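Local coordinates for protein archease, possible chaperone (Thermotoga maritima, PDB 1J5U) that probably activates the tRNA-splicing ligase RtcB by promoting its guanylylation, binds calcium, and may also act as a chaperone or modulator of nucleic-acid-processing proteins, at residues 78-82 with 83-87; 112-116 with 117-121. All coordinates share one frame; numbering follows the deposited sequence.

Contact 1 (78-82 with 83-87); sequences LEISK and GWAPW
Trp84 and Gly83 bond back into the last turn around Glu79 and Ile80, forming a Schellman motif that ends helix 66-81 and starts strand 84-92. Two backbone hydrogen bonds define it. Trp84 N donates a hydrogen bond to Glu79 O at 2.8 Å, and Gly83 N donates one to Ile80 O at 2.9 Å; both are fairly straight. Glu79 O is gripped twice, because Lys82 N reaches it from the other face of its carbonyl plane. The reversal depends on the positive phi of Gly83 (92°), where a CB would collide with Lys82 O.

The Glu79 carboxylate lies against the Trp84 side chain in van der Waals contact. The Glu79 chain bends at chi2 (-63°), bringing OE1 to 3.7 Å from Trp84 CB and equally near CD1, with the carboxylate tilted 57° from the indole plane. Lys56 ties the pair together: its NZ forms a salt bridge with Glu79 OE1, and the lysine makes a cation-pi contact with the ring, while Lys58 holds Glu79 OE2 and Lys102 gives a second cation-pi contact. Cutting Trp84 back to an alanine is likely to leave Lys56 and Lys102 without their aromatic partner and to open a gap beside the buried Glu79 carboxylate.

Apolar packing falls to Ile80. Its CG1 branch lies 4.1 Å from Pro86 CD, the two side chains meeting at about a right angle, and touches Ala85 CB at 4.3 Å. Leu43 and Leu44 of helix 32-47 continue this packing around Ile80 and Ala85, respectively. Inside the last turn, Ser81 OG donates to Leu78 O at 2.6 Å, in the carbonyl plane and on a lone pair.

Contact 2 (112-116 with 117-121); sequences KALTY and HLLKF
Leu114 meets Leu119 through their CD2 methyls, 4.4 Å apart, a loose apolar contact in the region where helix 66-81 packs, through Phe69 and Val73, against Leu114. Just before it, Lys112 and Ala113 both face the calcium ligand Asp135 in a classic beta bulge. Thr115 follows; its OG1, between backbone N and carbonyl carbon (chi1 69°), accepts a hydrogen bond from His117 N at 3.1 Å, which makes an ST turn. The same OG1 is hydrogen-bonded to Val133 O on the neighbouring strand, and His117 CD2 comes within 3.0 Å of it. NE2, the ring atom next to CD2, is hydrogen-bonded to Thr20 OG1, which helps fix the rotation of the His117 ring. A water donates to both Thr115 O and His117 O, bridging the two carbonyls.

Tyr116 opens the beta turn. Its O receives Leu119 N at 3.1 Å, the donor standing above the carbonyl plane, and a second water links Tyr116 O to Leu119 O, 2.7 Å from each. Tyr116 CD2 touches Leu119 CD2 at 4.1 Å, while its ring stacks with Phe70 and its OH bonds to Asp67. Residues 116-119 thus form a type II beta turn, with Leu118 at positive phi, interrupting the edge strand of the beta hairpin 113-124/127-135.

How the contacts relate
The two contacts follow each other along the chain, on opposite sides of its centre, with centres about 19 Å apart and no touch between them. Both concern helix 66-81: contact 1 forms its C-terminal end and leads into the four-stranded sheet, whereas contact 2 lays the edge of the three-stranded sheet against its earlier turns. Contact 1 is partly buried and adds salt-bridged and apolar side chains to its backbone bonds. Contact 2, at the surface, has a backbone turn bond too, but adds water bridges between carbonyls and a threonine hydroxyl that shapes its course. It also lies nearer the calcium site.

Contact 1 (78-82 with 83-87)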
ATOM      1  N   LEU A  78       4.434   7.166   3.443  1.00 18.52           N
ATOM      2  CA  LEU A  78       5.095   8.290   4.111  1.00 19.30           C
ATOM      3  C   LEU A  78       6.130   7.687   5.054  1.00 19.93           C
ATOM      4  O   LEU A  78       7.282   8.117   5.075  1.00 20.31           O
ATOM      5  CB  LEU A  78       4.085   9.141   4.900  1.00 20.90           C
ATOM      6  CG  LEU A  78       4.625  10.319   5.745  1.00 22.19           C
ATOM      7  CD1 LEU A  78       5.427  11.320   4.867  1.00 21.75           C
ATOM      8  CD2 LEU A  78       3.452  11.031   6.406  1.00 22.56           C
ATOM      9  N   GLU A  79       5.730   6.672   5.816  1.00 18.42           N
ATOM     10  CA  GLU A  79       6.664   6.023   6.729  1.00 18.19           C
ATOM     11  C   GLU A  79       7.836   5.426   5.968  1.00 20.12           C
ATOM     12  O   GLU A  79       8.998   5.462   6.444  1.00 19.72           O
ATOM     13  CB  GLU A  79       5.958   4.926   7.547  1.00 15.02           C
ATOM     14  CG  GLU A  79       5.079   5.473   8.675  1.00 17.08           C
ATOM     15  CD  GLU A  79       5.893   6.229   9.717  1.00 16.87           C
ATOM     16  OE1 GLU A  79       7.072   5.863   9.922  1.00 18.49           O
ATOM     17  OE2 GLU A  79       5.345   7.173  10.328  1.00 18.93           O
ATOM     18  N   ILE A  80       7.552   4.849   4.798  1.00 20.46           N
ATOM     19  CA  ILE A  80       8.632   4.261   4.013  1.00 20.29           C
ATOM     20  C   ILE A  80       9.638   5.376   3.651  1.00 20.27           C
ATOM     21  O   ILE A  80      10.847   5.161   3.717  1.00 20.11           O
ATOM     22  CB  ILE A  80       8.100   3.559   2.730  1.00 21.29           C
ATOM     23  CG1 ILE A  80       7.506   2.187   3.100  1.00 21.51           C
ATOM     24  CG2 ILE A  80       9.256   3.353   1.699  1.00 19.70           C
ATOM     25  CD1 ILE A  80       6.819   1.475   1.946  1.00 22.09           C
ATOM     26  N   SER A  81       9.151   6.560   3.291  1.00 21.46           N
ATOM     27  CA  SER A  81      10.069   7.662   2.963  1.00 23.99           C
ATOM     28  C   SER A  81      10.870   8.074   4.198  1.00 26.29           C
ATOM     29  O   SER A  81      11.895   8.741   4.084  1.00 26.88           O
ATOM     30  CB  SER A  81       9.319   8.886   2.393  1.00 24.97           C
ATOM     31  OG  SER A  81       8.600   9.620   3.375  1.00 25.01           O
ATOM     32  N   LYS A  82      10.414   7.667   5.381  1.00 25.59           N
ATOM     33  CA  LYS A  82      11.119   8.000   6.616  1.00 26.18           C
ATOM     34  C   LYS A  82      12.010   6.851   7.042  1.00 24.46           C
ATOM     35  O   LYS A  82      12.618   6.886   8.108  1.00 26.49           O
ATOM     36  CB  LYS A  82      10.121   8.322   7.741  1.00 27.14           C
ATOM     37  CG  LYS A  82       9.335   9.603   7.505  1.00 30.38           C
ATOM     38  CD  LYS A  82       8.375   9.901   8.643  1.00 33.92           C
ATOM     39  CE  LYS A  82       7.644  11.219   8.406  1.00 34.72           C
ATOM     40  NZ  LYS A  82       6.684  11.523   9.518  1.00 37.70           N
ATOM     41  N   GLY A  83      12.082   5.821   6.211  1.00 23.06           N
ATOM     42  CA  GLY A  83      12.906   4.680   6.541  1.00 20.94           C
ATOM     43  C   GLY A  83      12.191   3.557   7.283  1.00 20.66           C
ATOM     44  O   GLY A  83      12.846   2.668   7.802  1.00 22.98           O
ATOM     45  N   TRP A  84      10.859   3.563   7.311  1.00 20.34           N
ATOM     46  CA  TRP A  84      10.114   2.509   8.005  1.00 19.48           C
ATOM     47  C   TRP A  84       9.089   1.788   7.087  1.00 18.98           C
ATOM     48  O   TRP A  84       8.258   2.427   6.470  1.00 19.55           O
ATOM     49  CB  TRP A  84       9.362   3.103   9.215  1.00 21.01           C
ATOM     50  CG  TRP A  84      10.262   3.681  10.296  1.00 20.67           C
ATOM     51  CD1 TRP A  84      10.664   4.974  10.428  1.00 22.12           C
ATOM     52  CD2 TRP A  84      10.887   2.957  11.359  1.00 22.88           C
ATOM     53  NE1 TRP A  84      11.508   5.107  11.510  1.00 22.88           N
ATOM     54  CE2 TRP A  84      11.661   3.881  12.100  1.00 23.11           C
ATOM     55  CE3 TRP A  84      10.868   1.614  11.757  1.00 22.29           C
ATOM     56  CZ2 TRP A  84      12.410   3.506  13.217  1.00 23.26           C
ATOM     57  CZ3 TRP A  84      11.620   1.241  12.879  1.00 24.94           C
ATOM     58  CH2 TRP A  84      12.376   2.187  13.591  1.00 23.60           C
ATOM     59  N   ALA A  85       9.132   0.463   7.053  1.00 18.41           N
ATOM     60  CA  ALA A  85       8.211  -0.296   6.216  1.00 19.70           C
ATOM     61  C   ALA A  85       7.199  -1.130   7.009  1.00 17.57           C
ATOM     62  O   ALA A  85       7.539  -1.730   8.031  1.00 16.98           O
ATOM     63  CB  ALA A  85       9.006  -1.200   5.270  1.00 16.46           C
ATOM     64  N   PRO A  86       5.933  -1.149   6.558  1.00 18.39           N
ATOM     65  CA  PRO A  86       4.908  -1.937   7.255  1.00 17.50           C
ATOM     66  C   PRO A  86       5.320  -3.412   7.198  1.00 18.47           C
ATOM     67  O   PRO A  86       5.721  -3.918   6.152  1.00 16.98           O
ATOM     68  CB  PRO A  86       3.632  -1.630   6.460  1.00 18.11           C
ATOM     69  CG  PRO A  86       4.173  -1.375   5.037  1.00 18.22           C
ATOM     70  CD  PRO A  86       5.374  -0.482   5.360  1.00 17.80           C
ATOM     71  N   TRP A  87       5.220  -4.110   8.320  1.00 17.90           N
ATOM     72  CA  TRP A  87       5.638  -5.505   8.369  1.00 19.03           C
ATOM     73  C   TRP A  87       4.559  -6.471   8.861  1.00 19.65           C
ATOM     74  O   TRP A  87       4.265  -7.495   8.212  1.00 17.85           O
ATOM     75  CB  TRP A  87       6.903  -5.607   9.247  1.00 19.11           C
ATOM     76  CG  TRP A  87       7.374  -7.008   9.518  1.00 23.68           C
ATOM     77  CD1 TRP A  87       7.725  -7.961   8.596  1.00 25.17           C
ATOM     78  CD2 TRP A  87       7.557  -7.608  10.801  1.00 25.92           C
ATOM     79  NE1 TRP A  87       8.114  -9.114   9.232  1.00 26.27           N
ATOM     80  CE2 TRP A  87       8.019  -8.926  10.586  1.00 27.46           C
ATOM     81  CE3 TRP A  87       7.377  -7.157  12.116  1.00 28.84           C
ATOM     82  CZ2 TRP A  87       8.305  -9.804  11.640  1.00 29.76           C
ATOM     83  CZ3 TRP A  87       7.662  -8.030  13.171  1.00 30.84           C
ATOM     84  CH2 TRP A  87       8.122  -9.341  12.921  1.00 31.85           C
TER

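Contact 2 (112-116 with 117-121)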
ATOM      1  N   LYS A 112       5.147   6.352  -5.189  1.00 20.91           N
ATOM      2  CA  LYS A 112       4.826   7.681  -4.689  1.00 22.24           C
ATOM      3  C   LYS A 112       3.518   7.761  -3.916  1.00 22.71           C
ATOM      4  O   LYS A 112       3.379   8.553  -2.974  1.00 22.20           O
ATOM      5  CB  LYS A 112       4.739   8.676  -5.851  1.00 23.92           C
ATOM      6  CG  LYS A 112       6.040   8.901  -6.603  1.00 27.93           C
ATOM      7  CD  LYS A 112       5.821   9.898  -7.731  1.00 29.11           C
ATOM      8  CE  LYS A 112       7.059  10.047  -8.599  1.00 32.26           C
ATOM      9  NZ  LYS A 112       6.728  10.805  -9.848  1.00 32.72           N
ATOM     10  N   ALA A 113       2.540   6.969  -4.331  1.00 20.56           N
ATOM     11  CA  ALA A 113       1.256   7.007  -3.667  1.00 20.69           C
ATOM     12  C   ALA A 113       0.287   5.964  -4.188  1.00 19.49           C
ATOM     13  O   ALA A 113       0.444   5.444  -5.304  1.00 18.15           O
ATOM     14  CB  ALA A 113       0.613   8.392  -3.872  1.00 20.07           C
ATOM     15  N   LEU A 114      -0.712   5.675  -3.360  1.00 16.21           N
ATOM     16  CA  LEU A 114      -1.805   4.825  -3.777  1.00 17.37           C
ATOM     17  C   LEU A 114      -2.799   5.891  -4.243  1.00 17.72           C
ATOM     18  O   LEU A 114      -3.020   6.878  -3.533  1.00 15.71           O
ATOM     19  CB  LEU A 114      -2.416   4.054  -2.602  1.00 15.16           C
ATOM     20  CG  LEU A 114      -3.742   3.370  -2.949  1.00 16.72           C
ATOM     21  CD1 LEU A 114      -3.531   2.281  -4.028  1.00 13.42           C
ATOM     22  CD2 LEU A 114      -4.309   2.741  -1.675  1.00 12.62           C
ATOM     23  N   THR A 115      -3.376   5.709  -5.429  1.00 18.36           N
ATOM     24  CA  THR A 115      -4.359   6.655  -5.954  1.00 18.28           C
ATOM     25  C   THR A 115      -5.761   6.135  -5.692  1.00 18.66           C
ATOM     26  O   THR A 115      -5.950   5.021  -5.178  1.00 17.42           O
ATOM     27  CB  THR A 115      -4.219   6.825  -7.489  1.00 17.45           C
ATOM     28  OG1 THR A 115      -4.633   5.610  -8.134  1.00 15.07           O
ATOM     29  CG2 THR A 115      -2.777   7.126  -7.870  1.00 16.38           C
ATOM     30  N   TYR A 116      -6.757   6.929  -6.064  1.00 17.83           N
ATOM     31  CA  TYR A 116      -8.133   6.489  -5.923  1.00 20.61           C
ATOM     32  C   TYR A 116      -8.595   5.788  -7.202  1.00 20.01           C
ATOM     33  O   TYR A 116      -9.716   5.301  -7.272  1.00 19.01           O
ATOM     34  CB  TYR A 116      -9.067   7.671  -5.646  1.00 23.85           C
ATOM     35  CG  TYR A 116      -9.282   7.948  -4.178  1.00 26.58           C
ATOM     36  CD1 TYR A 116      -8.709   9.061  -3.564  1.00 27.32           C
ATOM     37  CD2 TYR A 116     -10.059   7.088  -3.401  1.00 27.90           C
ATOM     38  CE1 TYR A 116      -8.906   9.312  -2.206  1.00 29.55           C
ATOM     39  CE2 TYR A 116     -10.257   7.325  -2.045  1.00 28.64           C
ATOM     40  CZ  TYR A 116      -9.678   8.438  -1.455  1.00 29.74           C
ATOM     41  OH  TYR A 116      -9.865   8.664  -0.106  1.00 29.65           O
ATOM     42  N   HIS A 117      -7.720   5.718  -8.201  1.00 21.67           N
ATOM     43  CA  HIS A 117      -8.076   5.087  -9.485  1.00 21.78           C
ATOM     44  C   HIS A 117      -8.516   3.645  -9.320  1.00 20.08           C
ATOM     45  O   HIS A 117      -7.753   2.825  -8.820  1.00 19.99           O
ATOM     46  CB  HIS A 117      -6.889   5.090 -10.455  1.00 23.41           C
ATOM     47  CG  HIS A 117      -6.428   6.453 -10.865  1.00 28.80           C
ATOM     48  ND1 HIS A 117      -7.253   7.360 -11.500  1.00 31.17           N
ATOM     49  CD2 HIS A 117      -5.221   7.055 -10.751  1.00 27.82           C
ATOM     50  CE1 HIS A 117      -6.572   8.462 -11.758  1.00 31.25           C
ATOM     51  NE2 HIS A 117      -5.338   8.303 -11.313  1.00 30.72           N
ATOM     52  N   LEU A 118      -9.737   3.347  -9.753  1.00 19.54           N
ATOM     53  CA  LEU A 118     -10.286   1.999  -9.690  1.00 19.59           C
ATOM     54  C   LEU A 118     -10.361   1.391  -8.280  1.00 19.57           C
ATOM     55  O   LEU A 118     -10.566   0.187  -8.143  1.00 17.75           O
ATOM     56  CB  LEU A 118      -9.465   1.069 -10.608  1.00 19.95           C
ATOM     57  CG  LEU A 118      -9.350   1.569 -12.067  1.00 21.52           C
ATOM     58  CD1 LEU A 118      -8.440   0.640 -12.899  1.00 19.71           C
ATOM     59  CD2 LEU A 118     -10.754   1.665 -12.677  1.00 18.83           C
ATOM     60  N   LEU A 119     -10.178   2.202  -7.247  1.00 18.43           N
ATOM     61  CA  LEU A 119     -10.247   1.701  -5.868  1.00 18.45           C
ATOM     62  C   LEU A 119     -11.721   1.528  -5.515  1.00 19.65           C
ATOM     63  O   LEU A 119     -12.438   2.516  -5.370  1.00 21.25           O
ATOM     64  CB  LEU A 119      -9.598   2.707  -4.908  1.00 19.04           C
ATOM     65  CG  LEU A 119      -9.401   2.242  -3.460  1.00 17.68           C
ATOM     66  CD1 LEU A 119      -8.690   0.861  -3.451  1.00 16.98           C
ATOM     67  CD2 LEU A 119      -8.578   3.287  -2.696  1.00 17.64           C
ATOM     68  N   LYS A 120     -12.177   0.281  -5.407  1.00 19.33           N
ATOM     69  CA  LYS A 120     -13.574  -0.035  -5.090  1.00 21.51           C
ATOM     70  C   LYS A 120     -13.665  -1.478  -4.590  1.00 21.19           C
ATOM     71  O   LYS A 120     -13.414  -2.418  -5.352  1.00 18.72           O
ATOM     72  CB  LYS A 120     -14.455   0.108  -6.346  1.00 24.50           C
ATOM     73  CG  LYS A 120     -15.932  -0.231  -6.161  1.00 27.43           C
ATOM     74  CD  LYS A 120     -16.612  -0.364  -7.538  1.00 32.37           C
ATOM     75  CE  LYS A 120     -18.149  -0.426  -7.465  1.00 35.95           C
ATOM     76  NZ  LYS A 120     -18.679  -1.666  -6.798  1.00 39.17           N
ATOM     77  N   PHE A 121     -14.011  -1.658  -3.315  1.00 20.74           N
ATOM     78  CA  PHE A 121     -14.112  -2.999  -2.761  1.00 20.03           C
ATOM     79  C   PHE A 121     -15.323  -3.728  -3.350  1.00 21.80           C
ATOM     80  O   PHE A 121     -16.422  -3.165  -3.434  1.00 20.50           O
ATOM     81  CB  PHE A 121     -14.245  -2.953  -1.229  1.00 21.43           C
ATOM     82  CG  PHE A 121     -13.072  -2.301  -0.524  1.00 22.05           C
ATOM     83  CD1 PHE A 121     -11.770  -2.489  -0.977  1.00 20.15           C
ATOM     84  CD2 PHE A 121     -13.271  -1.549   0.628  1.00 20.50           C
ATOM     85  CE1 PHE A 121     -10.691  -1.940  -0.290  1.00 19.81           C
ATOM     86  CE2 PHE A 121     -12.193  -1.002   1.315  1.00 18.44           C
ATOM     87  CZ  PHE A 121     -10.911  -1.195   0.859  1.00 18.27           C
TER
HETATM   88  O   HOH W   1      -6.326   2.445  -6.610  1.00 13.66           O
HETATM   89  O   HOH W   2     -12.092   5.155  -5.970  1.00 32.66           O